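PDB 2FBN: 70 kDa peptidylprolyl isomerase, putative from Plasmodium falciparum, which probably works as an FK506-binding peptidyl-prolyl isomerase whose C-terminal TPR domain, the part modelled here, interacts with the C-terminal pentapeptide of Hsp90. Local coordinates for residues 91-95 against 110-114; 104-108 against 131-137; 120-126 against 147-152. One frame throughout, in Å; residues are numbered along the deposited sequence.

Contact 1: residues 91-95 against 110-114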
loop_
_atom_site.group_PDB
_atom_site.type_symbol
_atom_site.label_atom_id
_atom_site.label_comp_id
_atom_site.label_asym_id
_atom_site.label_seq_id
_atom_site.Cartn_x
_atom_site.Cartn_y
_atom_site.Cartn_z
ATOM N N ASN A 91 -10.848 0.571 -3.796
ATOM C CA ASN A 91 -10.034 1.658 -3.251
ATOM C C ASN A 91 -10.855 2.844 -2.735
ATOM O O ASN A 91 -10.504 3.439 -1.713
ATOM C CB ASN A 91 -8.968 2.093 -4.233
ATOM C CG ASN A 91 -7.819 1.105 -4.283
ATOM O OD1 ASN A 91 -7.065 0.948 -3.300
ATOM N ND2 ASN A 91 -7.671 0.442 -5.414
ATOM N N LEU A 92 -11.930 3.184 -3.441
ATOM C CA LEU A 92 -12.826 4.233 -2.961
ATOM C C LEU A 92 -13.434 3.845 -1.615
ATOM O O LEU A 92 -13.425 4.633 -0.652
ATOM C CB LEU A 92 -13.940 4.503 -3.966
ATOM C CG LEU A 92 -13.670 5.418 -5.146
ATOM C CD1 LEU A 92 -14.852 5.324 -6.099
ATOM C CD2 LEU A 92 -13.488 6.854 -4.650
ATOM N N ASN A 93 -13.979 2.630 -1.547
ATOM C CA ASN A 93 -14.608 2.143 -0.319
ATOM C C ASN A 93 -13.587 2.070 0.815
ATOM O O ASN A 93 -13.891 2.419 1.953
ATOM C CB ASN A 93 -15.317 0.798 -0.527
ATOM C CG ASN A 93 -16.441 0.878 -1.552
ATOM O OD1 ASN A 93 -16.894 1.974 -1.905
ATOM N ND2 ASN A 93 -16.863 -0.274 -2.066
ATOM N N LEU A 94 -12.362 1.633 0.512
ATOM C CA LEU A 94 -11.339 1.619 1.544
ATOM C C LEU A 94 -11.055 3.044 2.047
ATOM O O LEU A 94 -10.885 3.272 3.252
ATOM C CB LEU A 94 -10.070 0.956 1.025
ATOM C CG LEU A 94 -10.071 -0.579 1.017
ATOM C CD1 LEU A 94 -8.915 -1.066 0.185
ATOM C CD2 LEU A 94 -10.025 -1.163 2.454
ATOM N N ALA A 95 -11.013 4.006 1.130
ATOM C CA ALA A 95 -10.762 5.390 1.555
ATOM C C ALA A 95 -11.858 5.840 2.532
ATOM O O ALA A 95 -11.562 6.394 3.597
ATOM C CB ALA A 95 -10.679 6.304 0.364
ATOM N N HIS A 110 -5.366 5.050 -0.458
ATOM C CA HIS A 110 -6.402 4.455 -1.292
ATOM C C HIS A 110 -7.132 5.438 -2.213
ATOM O O HIS A 110 -7.386 5.127 -3.390
ATOM C CB HIS A 110 -7.323 3.577 -0.438
ATOM C CG HIS A 110 -6.604 2.381 0.105
ATOM N ND1 HIS A 110 -6.364 1.253 -0.655
ATOM C CD2 HIS A 110 -6.001 2.167 1.294
ATOM C CE1 HIS A 110 -5.654 0.389 0.056
ATOM N NE2 HIS A 110 -5.417 0.922 1.241
ATOM N N ALA A 111 -7.440 6.638 -1.710
ATOM C CA ALA A 111 -8.039 7.651 -2.589
ATOM C C ALA A 111 -7.055 7.980 -3.720
ATOM O O ALA A 111 -7.461 8.134 -4.873
ATOM C CB ALA A 111 -8.392 8.898 -1.815
ATOM N N SER A 112 -5.758 8.044 -3.398
ATOM C CA SER A 112 -4.732 8.375 -4.408
ATOM C C SER A 112 -4.646 7.280 -5.480
ATOM O O SER A 112 -4.444 7.565 -6.677
ATOM C CB SER A 112 -3.368 8.625 -3.750
ATOM O OG SER A 112 -3.418 9.779 -2.914
ATOM N N LYS A 113 -4.833 6.031 -5.056
ATOM C CA LYS A 113 -4.850 4.905 -5.985
ATOM C C LYS A 113 -5.998 4.974 -6.986
ATOM O O LYS A 113 -5.831 4.584 -8.149
ATOM C CB LYS A 113 -4.857 3.574 -5.236
ATOM C CG LYS A 113 -3.509 3.215 -4.660
ATOM C CD LYS A 113 -3.599 1.983 -3.802
ATOM C CE LYS A 113 -2.203 1.611 -3.329
ATOM N NZ LYS A 113 -2.255 0.425 -2.477
ATOM N N VAL A 114 -7.158 5.447 -6.535
ATOM C CA VAL A 114 -8.286 5.645 -7.446
ATOM C C VAL A 114 -7.896 6.665 -8.515
ATOM O O VAL A 114 -8.158 6.448 -9.697
ATOM C CB VAL A 114 -9.563 6.123 -6.734
ATOM C CG1 VAL A 114 -10.683 6.354 -7.750
ATOM C CG2 VAL A 114 -10.006 5.105 -5.697
#
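N91 and H110 face each other across the helical hairpin of a tetratricopeptide repeat. The segments 91-95 and 110-114, on helices 77-100 and 104-117, run antiparallel at 153°, their axes 7.9 Å apart. The closest CA pair is that of N91 and H110.

One hydrogen bond joins the two segments. H110 ND1 donates to N91 OD1 over 2.8 Å, and the N-H...O angle of 174° makes it almost straight. The amide and imidazole planes are nearly coplanar, and the donor lies in the carbonyl plane. The bond helps to set the rotation of both flat groups. N91 ND2 is held separately, by the carbonyl of E87 one turn back, so both ends of this buried amide are satisfied. K113 CD lies beside N91 OD1, while the K113 amine ends farther from that oxygen.

The second kind of contact is CH-pi. L94 CD1 lies over one face of the H110 ring, 3.8 Å from its centroid and offset toward the rim. Y98 also packs on this ring and steadies it further.

The remainder is apolar packing. A95 CB and A111 CB meet at 4.1 Å, two small side chains between the helices. V114 holds CG2 anti to its carbonyl carbon, which turns this methyl toward helix 77-100. There V114 CG2 touches N91 CB at 3.5 Å and L92 CG at 3.7 Å.

Contact 2: residues 104-108 against 131-137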
loop_
_atom_site.group_PDB
_atom_site.type_symbol
_atom_site.label_atom_id
_atom_site.label_comp_id
_atom_site.label_asym_id
_atom_site.label_seq_id
_atom_site.Cartn_x
_atom_site.Cartn_y
_atom_site.Cartn_z
ATOM N N TYR A 104 -5.911 8.380 8.580
ATOM C CA TYR A 104 -5.847 9.242 7.422
ATOM C C TYR A 104 -4.755 8.871 6.399
ATOM O O TYR A 104 -4.999 8.948 5.201
ATOM C CB TYR A 104 -5.818 10.730 7.851
ATOM C CG TYR A 104 -7.079 11.073 8.632
ATOM C CD1 TYR A 104 -8.360 10.905 8.053
ATOM C CD2 TYR A 104 -7.000 11.485 9.960
ATOM C CE1 TYR A 104 -9.532 11.191 8.786
ATOM C CE2 TYR A 104 -8.154 11.765 10.697
ATOM C CZ TYR A 104 -9.405 11.630 10.105
ATOM O OH TYR A 104 -10.538 11.911 10.852
ATOM N N PRO A 105 -3.579 8.431 6.858
ATOM C CA PRO A 105 -2.573 7.988 5.859
ATOM C C PRO A 105 -3.082 6.875 4.940
ATOM O O PRO A 105 -2.817 6.875 3.739
ATOM C CB PRO A 105 -1.432 7.461 6.746
ATOM C CG PRO A 105 -1.512 8.339 7.954
ATOM C CD PRO A 105 -3.019 8.366 8.225
ATOM N N LYS A 106 -3.804 5.913 5.507
ATOM C CA LYS A 106 -4.346 4.821 4.686
ATOM C C LYS A 106 -5.430 5.340 3.736
ATOM O O LYS A 106 -5.512 4.929 2.601
ATOM C CB LYS A 106 -4.845 3.701 5.598
ATOM C CG LYS A 106 -3.713 3.082 6.410
ATOM C CD LYS A 106 -4.124 1.808 7.108
ATOM C CE LYS A 106 -2.950 1.212 7.873
ATOM N NZ LYS A 106 -2.518 2.102 8.993
ATOM N N ALA A 107 -6.272 6.269 4.199
ATOM C CA ALA A 107 -7.258 6.878 3.304
ATOM C C ALA A 107 -6.579 7.654 2.171
ATOM O O ALA A 107 -6.987 7.566 1.022
ATOM C CB ALA A 107 -8.230 7.799 4.097
ATOM N N ILE A 108 -5.517 8.394 2.492
ATOM C CA ILE A 108 -4.766 9.093 1.458
ATOM C C ILE A 108 -4.277 8.097 0.409
ATOM O O ILE A 108 -4.431 8.326 -0.791
ATOM C CB ILE A 108 -3.576 9.869 2.070
ATOM C CG1 ILE A 108 -4.110 11.039 2.893
ATOM C CG2 ILE A 108 -2.607 10.305 0.967
ATOM C CD1 ILE A 108 -3.057 11.757 3.754
ATOM N N ALA A 131 -9.071 13.378 3.952
ATOM C CA ALA A 131 -8.007 12.683 4.669
ATOM C C ALA A 131 -6.767 13.584 4.817
ATOM O O ALA A 131 -6.163 13.657 5.897
ATOM C CB ALA A 131 -7.665 11.416 3.942
ATOM N N ASN A 132 -6.422 14.270 3.736
ATOM C CA ASN A 132 -5.351 15.286 3.769
ATOM C C ASN A 132 -5.629 16.336 4.840
ATOM O O ASN A 132 -4.757 16.689 5.645
ATOM C CB ASN A 132 -5.174 15.942 2.402
ATOM C CG ASN A 132 -4.247 15.156 1.473
ATOM O OD1 ASN A 132 -3.354 14.431 1.936
ATOM N ND2 ASN A 132 -4.451 15.302 0.157
ATOM N N MET A 133 -6.864 16.828 4.844
ATOM C CA MET A 133 -7.231 17.903 5.765
ATOM C C MET A 133 -7.047 17.479 7.220
ATOM O O MET A 133 -6.380 18.178 8.000
ATOM C CB MET A 133 -8.678 18.329 5.525
ATOM C CG MET A 133 -9.216 19.254 6.588
ATOM S SD MET A 133 -10.884 19.770 6.156
ATOM C CE MET A 133 -11.790 18.229 6.281
ATOM N N TYR A 134 -7.628 16.337 7.589
ATOM C CA TYR A 134 -7.577 15.896 8.977
ATOM C C TYR A 134 -6.177 15.466 9.397
ATOM O O TYR A 134 -5.846 15.559 10.582
ATOM C CB TYR A 134 -8.578 14.783 9.238
ATOM C CG TYR A 134 -9.997 15.297 9.331
ATOM C CD1 TYR A 134 -10.355 16.233 10.316
ATOM C CD2 TYR A 134 -10.976 14.856 8.443
ATOM C CE1 TYR A 134 -11.662 16.706 10.432
ATOM C CE2 TYR A 134 -12.296 15.327 8.549
ATOM C CZ TYR A 134 -12.619 16.250 9.538
ATOM O OH TYR A 134 -13.912 16.715 9.637
ATOM N N PHE A 135 -5.353 15.038 8.444
ATOM C CA PHE A 135 -3.975 14.654 8.792
ATOM C C PHE A 135 -3.050 15.870 8.887
ATOM O O PHE A 135 -1.959 15.782 9.456
ATOM C CB PHE A 135 -3.394 13.640 7.793
ATOM C CG PHE A 135 -2.152 12.932 8.307
ATOM C CD1 PHE A 135 -2.232 12.056 9.384
ATOM C CD2 PHE A 135 -0.904 13.149 7.703
ATOM C CE1 PHE A 135 -1.063 11.387 9.861
ATOM C CE2 PHE A 135 0.252 12.470 8.155
ATOM C CZ PHE A 135 0.161 11.597 9.244
ATOM N N GLY A 136 -3.485 16.996 8.332
ATOM C CA GLY A 136 -2.690 18.213 8.393
ATOM C C GLY A 136 -2.039 18.651 7.099
ATOM O O GLY A 136 -1.304 19.652 7.080
ATOM N N PHE A 137 -2.323 17.944 6.001
ATOM C CA PHE A 137 -1.891 18.369 4.683
ATOM C C PHE A 137 -2.883 19.398 4.146
ATOM O O PHE A 137 -3.621 19.150 3.183
ATOM C CB PHE A 137 -1.751 17.175 3.734
ATOM C CG PHE A 137 -0.557 16.298 4.037
ATOM C CD1 PHE A 137 0.741 16.804 3.909
ATOM C CD2 PHE A 137 -0.737 14.984 4.431
ATOM C CE1 PHE A 137 1.873 15.984 4.176
ATOM C CE2 PHE A 137 0.384 14.144 4.702
ATOM C CZ PHE A 137 1.685 14.662 4.580
#
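Y104 lies against A131 and Y134 where two neighbouring tetratricopeptide repeats stack. Helix 104-117 lies in one repeat and helix 122-135 in the next. Their segments 104-108 and 131-135 run antiparallel at 153°, with axes 8.8 Å apart.

Y104 is the main contributor. Its CG stands anti to its carbonyl carbon (chi1 -60°), and the ring reaches along helix 122-135 to Y134. Y134 CB sits over one face of the Y104 ring, 3.5 Å from its centroid. This is a CH-pi contact. The two tyrosine rings are tilted by only 24° but are displaced so far that they hardly overlap. Y104 CB also rests against F135 CB.

A131 has the small side chain that the helices close around. A131 CB meets A107 CB and I108 CG1, each at 3.7 Å. N99 of helix 77-100 borders the same place.

I108 reaches across with its CG1 branch. Its CD1 lies by the amide oxygen of N132 and 4.0 Å from F137 CD2. The polar partners of N132 lie beyond this contact: OD1 pairs with H70 of the second subunit and ND2 with N144. H70 of that subunit also meets the F137 ring edge-to-face, so this end of the contact is part of the dimer interface.

After F135 the helix ends in a Schellman motif at G136, with F137 N bonded to N132 O. P105 CG lies over one face of the F135 ring, a CH-pi contact, and is 3.6 Å from F135 CE1.

Contact 3: residues 120-126 against 147-152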
loop_
_atom_site.group_PDB
_atom_site.type_symbol
_atom_site.label_atom_id
_atom_site.label_comp_id
_atom_site.label_asym_id
_atom_site.label_seq_id
_atom_site.Cartn_x
_atom_site.Cartn_y
_atom_site.Cartn_z
ATOM N N ASN A 120 -9.264 12.641 -11.655
ATOM C CA ASN A 120 -10.363 13.547 -11.330
ATOM C C ASN A 120 -11.678 12.847 -10.959
ATOM O O ASN A 120 -12.745 13.466 -11.021
ATOM C CB ASN A 120 -10.584 14.577 -12.457
ATOM C CG ASN A 120 -9.368 15.457 -12.701
ATOM O OD1 ASN A 120 -8.432 15.496 -11.892
ATOM N ND2 ASN A 120 -9.370 16.164 -13.830
ATOM N N ASN A 121 -11.607 11.564 -10.582
ATOM C CA ASN A 121 -12.736 10.893 -9.938
ATOM C C ASN A 121 -13.151 11.794 -8.778
ATOM O O ASN A 121 -12.362 12.012 -7.857
ATOM C CB ASN A 121 -12.318 9.496 -9.436
ATOM C CG ASN A 121 -13.461 8.735 -8.783
ATOM O OD1 ASN A 121 -13.927 9.098 -7.698
ATOM N ND2 ASN A 121 -13.918 7.671 -9.438
ATOM N N VAL A 122 -14.365 12.347 -8.826
ATOM C CA VAL A 122 -14.769 13.353 -7.831
ATOM C C VAL A 122 -14.855 12.807 -6.411
ATOM O O VAL A 122 -14.506 13.485 -5.428
ATOM C CB VAL A 122 -16.118 14.040 -8.208
ATOM C CG1 VAL A 122 -16.587 15.000 -7.085
ATOM C CG2 VAL A 122 -15.954 14.790 -9.511
ATOM N N LYS A 123 -15.358 11.588 -6.291
ATOM C CA LYS A 123 -15.499 10.980 -4.979
ATOM C C LYS A 123 -14.110 10.787 -4.381
ATOM O O LYS A 123 -13.902 11.034 -3.193
ATOM C CB LYS A 123 -16.250 9.649 -5.089
ATOM C CG LYS A 123 -17.757 9.818 -5.382
ATOM C CD LYS A 123 -18.466 8.456 -5.535
ATOM C CE LYS A 123 -18.640 8.029 -6.996
ATOM N NZ LYS A 123 -19.339 6.700 -7.139
ATOM N N ALA A 124 -13.161 10.358 -5.209
ATOM C CA ALA A 124 -11.781 10.144 -4.719
ATOM C C ALA A 124 -11.105 11.471 -4.346
ATOM O O ALA A 124 -10.382 11.560 -3.350
ATOM C CB ALA A 124 -10.949 9.404 -5.737
ATOM N N LEU A 125 -11.305 12.504 -5.171
ATOM C CA LEU A 125 -10.728 13.815 -4.857
ATOM C C LEU A 125 -11.267 14.286 -3.504
ATOM O O LEU A 125 -10.517 14.793 -2.652
ATOM C CB LEU A 125 -11.085 14.830 -5.951
ATOM C CG LEU A 125 -10.170 14.914 -7.176
ATOM C CD1 LEU A 125 -10.848 15.732 -8.258
ATOM C CD2 LEU A 125 -8.788 15.507 -6.812
ATOM N N TYR A 126 -12.569 14.081 -3.298
ATOM C CA TYR A 126 -13.209 14.478 -2.041
ATOM C C TYR A 126 -12.620 13.702 -0.853
ATOM O O TYR A 126 -12.202 14.283 0.163
ATOM C CB TYR A 126 -14.728 14.271 -2.124
ATOM C CG TYR A 126 -15.394 14.447 -0.783
ATOM C CD1 TYR A 126 -15.445 15.702 -0.168
ATOM C CD2 TYR A 126 -15.950 13.369 -0.113
ATOM C CE1 TYR A 126 -16.043 15.867 1.082
ATOM C CE2 TYR A 126 -16.535 13.533 1.136
ATOM C CZ TYR A 126 -16.577 14.789 1.717
ATOM O OH TYR A 126 -17.170 14.928 2.958
ATOM N N LYS A 147 -10.843 21.695 -6.233
ATOM C CA LYS A 147 -11.070 20.981 -7.497
ATOM C C LYS A 147 -12.396 20.203 -7.475
ATOM O O LYS A 147 -13.207 20.276 -8.416
ATOM C CB LYS A 147 -9.913 20.030 -7.809
ATOM C CG LYS A 147 -10.041 19.397 -9.184
ATOM C CD LYS A 147 -8.717 18.788 -9.639
ATOM C CE LYS A 147 -8.735 18.505 -11.130
ATOM N NZ LYS A 147 -7.386 18.080 -11.627
ATOM N N ALA A 148 -12.623 19.472 -6.392
ATOM C CA ALA A 148 -13.844 18.675 -6.262
ATOM C C ALA A 148 -15.086 19.570 -6.319
ATOM O O ALA A 148 -16.067 19.210 -6.973
ATOM C CB ALA A 148 -13.830 17.875 -4.963
ATOM N N ALA A 149 -15.041 20.696 -5.610
ATOM C CA ALA A 149 -16.173 21.644 -5.575
ATOM C C ALA A 149 -16.391 22.265 -6.956
ATOM O O ALA A 149 -17.522 22.500 -7.380
ATOM C CB ALA A 149 -15.946 22.716 -4.525
ATOM N N SER A 150 -15.289 22.520 -7.654
ATOM C CA SER A 150 -15.370 23.041 -9.020
ATOM C C SER A 150 -16.069 22.077 -9.973
ATOM O O SER A 150 -16.812 22.516 -10.854
ATOM C CB SER A 150 -13.979 23.403 -9.530
ATOM O OG SER A 150 -13.472 24.501 -8.789
ATOM N N LEU A 151 -15.825 20.777 -9.804
ATOM C CA LEU A 151 -16.453 19.742 -10.612
ATOM C C LEU A 151 -17.910 19.476 -10.215
ATOM O O LEU A 151 -18.746 19.169 -11.078
ATOM C CB LEU A 151 -15.643 18.451 -10.564
ATOM C CG LEU A 151 -14.215 18.499 -11.114
ATOM C CD1 LEU A 151 -13.470 17.211 -10.771
ATOM C CD2 LEU A 151 -14.205 18.745 -12.633
ATOM N N ASN A 152 -18.201 19.587 -8.917
ATOM C CA ASN A 152 -19.558 19.344 -8.392
ATOM C C ASN A 152 -19.989 20.492 -7.492
ATOM O O ASN A 152 -20.053 20.326 -6.264
ATOM C CB ASN A 152 -19.600 18.051 -7.575
ATOM C CG ASN A 152 -19.711 16.814 -8.424
ATOM O OD1 ASN A 152 -19.093 16.705 -9.479
ATOM N ND2 ASN A 152 -20.483 15.845 -7.943
#
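V122 and L125 pack against A148 and L151 inside a single tetratricopeptide repeat. Helices 122-135 and 138-151 form its antiparallel hairpin. Their segments 122-126 and 147-151 lie with axes 9.2 Å apart at 147°.

The closely packed part is apolar. A148 CB faces L125 CB at 4.2 Å, and both residues are buried. I158 of helix 156-173 touches V122, Y126 and A148 and continues this packing into the next helix.

L151 is exposed and covers V122 and L125 from the solvent side. V122 CG2 stands anti to the carbonyl carbon, which brings it to L151 CD1 at 3.7 Å. V122 and L151 lie alongside each other, pointing opposite ways. L125 CD1 meets the same L151 methyl at 3.9 Å, so L151 CD1 is shared by both residues.

The outer side is looser and polar. K147 is extended, and its CG passes L125 CD1 on the way out. Its NZ then donates to N120 OD1 over 2.8 Å. The lysine chain comes in roughly perpendicular to the N120 side chain. The amine approaches at a C=O...N angle of 112° and is tilted 35° from the carbonyl plane. N120 and K147 are both partly exposed.

The start of helix 122-135 is fixed separately. N121 is its N-cap, and N121 OD1 accepts from A124 N at 2.9 Å. N121 ND2 bonds to D118.

The chemistry implies a hairpin held mainly by hydrophobic packing. The lysine bond adds a tie from helix 138-151 to the turn before helix 122-135. Its acceptor is a neutral amide, so the lysine charge is probably not cancelled there.

The three contacts follow successive helices of one TPR superhelix. Contacts 1 and 3 each join two segments of one tetratricopeptide repeat, residues 88-121 and 122-155. Contact 2 bridges the two repeats. It shares helix 104-117 with contact 1, their centres about 12 Å apart, and A95 O packs on A107 CB at 3.7 Å. Contacts 1 and 3, with centres about 13 Å apart, also touch: V114 CG1 meets A124 CB at 3.7 Å, and L92 lies against A124 too. Contacts 2 and 3 sit on different parts of helix 122-135, with centres about 16 Å apart and no direct touch. Contact 1 is central and buried, whereas contact 2 reaches the second subunit.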